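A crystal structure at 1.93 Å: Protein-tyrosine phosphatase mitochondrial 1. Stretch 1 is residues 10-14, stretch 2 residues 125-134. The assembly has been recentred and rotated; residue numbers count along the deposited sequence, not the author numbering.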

# COMPACT_ATOMS: atom_id res chain seq x y z
N LEU A 10 1.01 -5.47 -4.63
CA LEU A 10 -0.36 -5.74 -5.02
C LEU A 10 -1.29 -4.83 -4.23
O LEU A 10 -1.02 -4.49 -3.08
N LEU A 11 -2.38 -4.44 -4.87
CA LEU A 11 -3.39 -3.57 -4.27
C LEU A 11 -4.75 -4.26 -4.35
O LEU A 11 -5.17 -4.67 -5.44
N GLY A 12 -5.42 -4.41 -3.22
CA GLY A 12 -6.71 -5.08 -3.20
C GLY A 12 -7.57 -4.82 -1.98
O GLY A 12 -7.18 -4.09 -1.07
N ALA A 13 -8.77 -5.41 -1.97
CA ALA A 13 -9.65 -5.31 -0.82
C ALA A 13 -9.05 -6.07 0.36
O ALA A 13 -8.09 -6.84 0.19
N LEU A 14 -9.60 -5.86 1.55
CA LEU A 14 -9.10 -6.54 2.74
C LEU A 14 -8.96 -8.04 2.48
O LEU A 14 -9.85 -8.66 1.89
N ALA A 125 -1.67 5.39 -13.54
CA ALA A 125 -1.11 4.05 -13.73
C ALA A 125 -1.89 3.01 -12.93
O ALA A 125 -2.18 1.91 -13.42
N ILE A 126 -2.23 3.37 -11.70
CA ILE A 126 -3.01 2.47 -10.85
C ILE A 126 -4.41 2.29 -11.44
O ILE A 126 -4.93 1.18 -11.46
N ALA A 127 -5.00 3.38 -11.92
CA ALA A 127 -6.36 3.34 -12.45
C ALA A 127 -6.44 2.58 -13.77
O ALA A 127 -7.51 2.09 -14.15
N LYS A 128 -5.32 2.47 -14.47
CA LYS A 128 -5.28 1.72 -15.72
C LYS A 128 -5.38 0.22 -15.44
O LYS A 128 -5.80 -0.56 -16.30
N ILE A 129 -5.02 -0.17 -14.22
CA ILE A 129 -5.03 -1.57 -13.83
C ILE A 129 -6.26 -1.94 -13.00
O ILE A 129 -6.89 -2.97 -13.24
N ARG A 130 -6.59 -1.09 -12.04
CA ARG A 130 -7.68 -1.38 -11.11
C ARG A 130 -8.78 -0.32 -11.18
O ARG A 130 -8.51 0.88 -11.18
N SER A 131 -10.03 -0.78 -11.25
CA SER A 131 -11.17 0.11 -11.46
C SER A 131 -11.60 0.84 -10.18
O SER A 131 -11.28 0.42 -9.07
N HIS A 132 -12.33 1.93 -10.37
CA HIS A 132 -12.91 2.69 -9.26
C HIS A 132 -11.87 3.24 -8.28
O HIS A 132 -12.16 3.44 -7.09
N ILE A 133 -10.67 3.51 -8.77
CA ILE A 133 -9.69 4.22 -7.96
C ILE A 133 -10.24 5.61 -7.72
O ILE A 133 -10.64 6.30 -8.66
N SER A 134 -10.30 6.01 -6.46
CA SER A 134 -10.81 7.33 -6.11
C SER A 134 -9.88 7.99 -5.10
O SER A 134 -9.95 7.70 -3.90

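The contact between strand residues L11 and G12, with the A13 that follows, and the helix and following loop at 125-134 is small, burying 186 Å² in all, and no hydrogen bond crosses it. Two side chains dominate, L11 and R130, whose CA atoms lie 8.4 Å apart and whose CA-to-CB bonds both point toward the opposing stretch.

The apolar part of the packing centres on L11. Its side chain adopts chi1 t and chi2 p, which places CD2 against I126 and I133. I126, on the helix, also points toward the strand; with chi1 m and chi2 t, its CG2 lies 3.8 Å from CD2 of L11. I133 leaves its backbone sideways, yet its m, m conformation brings the end of the chain nearer, so that CD1 stands 4.2 Å from L11 CD2, a looser contact. The same leucine methyl also meets the aliphatic part of the arginine, with L11 CD2 3.9 Å from R130 CD.

R130 supplies the remaining packing. Chi1, chi2 and chi3 are all t, so the side chain is extended and its guanidinium reaches past L11 to the backbone of G12 and A13. The carbonyl O of L11 is 3.8 Å from R130 CD, and both this oxygen and G12 CA lie over one face of the guanidinium; G12 CA is 4.0 Å from R130 NH2. The 3.7 Å approach of A13 N to R130 NH2 is oblique. These are van der Waals contacts, and the polar needs of the arginine are met elsewhere in the structure, where NE, NH1 and NH2 are all hydrogen-bonded.

Within the second stretch, R130 N donates to I126 O at 2.9 Å, tying the backbone of the arginine to that of the isoleucine with which it shares L11.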

# COMPACT_ATOMS: atom_id res chain seq x y z
CB LEU A 10 -0.72 -7.21 -4.78
CG LEU A 10 0.21 -8.23 -5.45
CD1 LEU A 10 1.26 -8.72 -4.46
CD2 LEU A 10 -0.59 -9.40 -6.00
CB LEU A 11 -3.44 -2.23 -5.01
CG LEU A 11 -4.62 -1.30 -4.69
CD1 LEU A 11 -4.56 -0.79 -3.26
CD2 LEU A 11 -4.67 -0.14 -5.68
CB ALA A 13 -11.04 -5.85 -1.16
CB LEU A 14 -10.01 -6.30 3.95
CG LEU A 14 -11.39 -6.96 3.93
CD1 LEU A 14 -12.05 -6.90 5.30
CD2 LEU A 14 -12.28 -6.33 2.87
CB ALA A 125 0.35 4.02 -13.33
CB ILE A 126 -3.08 3.01 -9.41
CG1 ILE A 126 -1.69 3.01 -8.77
CG2 ILE A 126 -4.05 2.17 -8.57
CD1 ILE A 126 -1.59 3.88 -7.53
CB ALA A 127 -6.92 4.75 -12.61
CB LYS A 128 -3.99 2.03 -16.49
CG LYS A 128 -4.02 1.64 -17.95
CD LYS A 128 -2.75 2.07 -18.67
CE LYS A 128 -2.54 3.57 -18.58
NZ LYS A 128 -3.55 4.34 -19.36
CB ILE A 129 -3.77 -1.93 -13.01
CG1 ILE A 129 -2.52 -1.75 -13.86
CG2 ILE A 129 -3.88 -3.36 -12.46
CD1 ILE A 129 -1.23 -1.79 -13.06
CB ARG A 130 -7.14 -1.49 -9.68
CG ARG A 130 -8.17 -1.86 -8.63
CD ARG A 130 -7.50 -2.31 -7.34
NE ARG A 130 -8.46 -2.57 -6.28
CZ ARG A 130 -9.12 -3.71 -6.11
NH1 ARG A 130 -8.92 -4.72 -6.94
NH2 ARG A 130 -9.97 -3.85 -5.10
CB SER A 131 -12.35 -0.68 -12.01
OG SER A 131 -12.95 -1.48 -10.99
CB HIS A 132 -13.97 1.87 -8.54
CG HIS A 132 -15.07 1.39 -9.43
ND1 HIS A 132 -16.11 2.21 -9.83
CD2 HIS A 132 -15.29 0.19 -10.01
CE1 HIS A 132 -16.92 1.52 -10.62
NE2 HIS A 132 -16.45 0.30 -10.74
CB ILE A 133 -8.33 4.32 -8.67
CG1 ILE A 133 -7.77 2.92 -8.94
CG2 ILE A 133 -7.34 5.13 -7.82
CD1 ILE A 133 -7.64 2.06 -7.70
CB SER A 134 -12.22 7.23 -5.55
OG SER A 134 -12.70 8.51 -5.17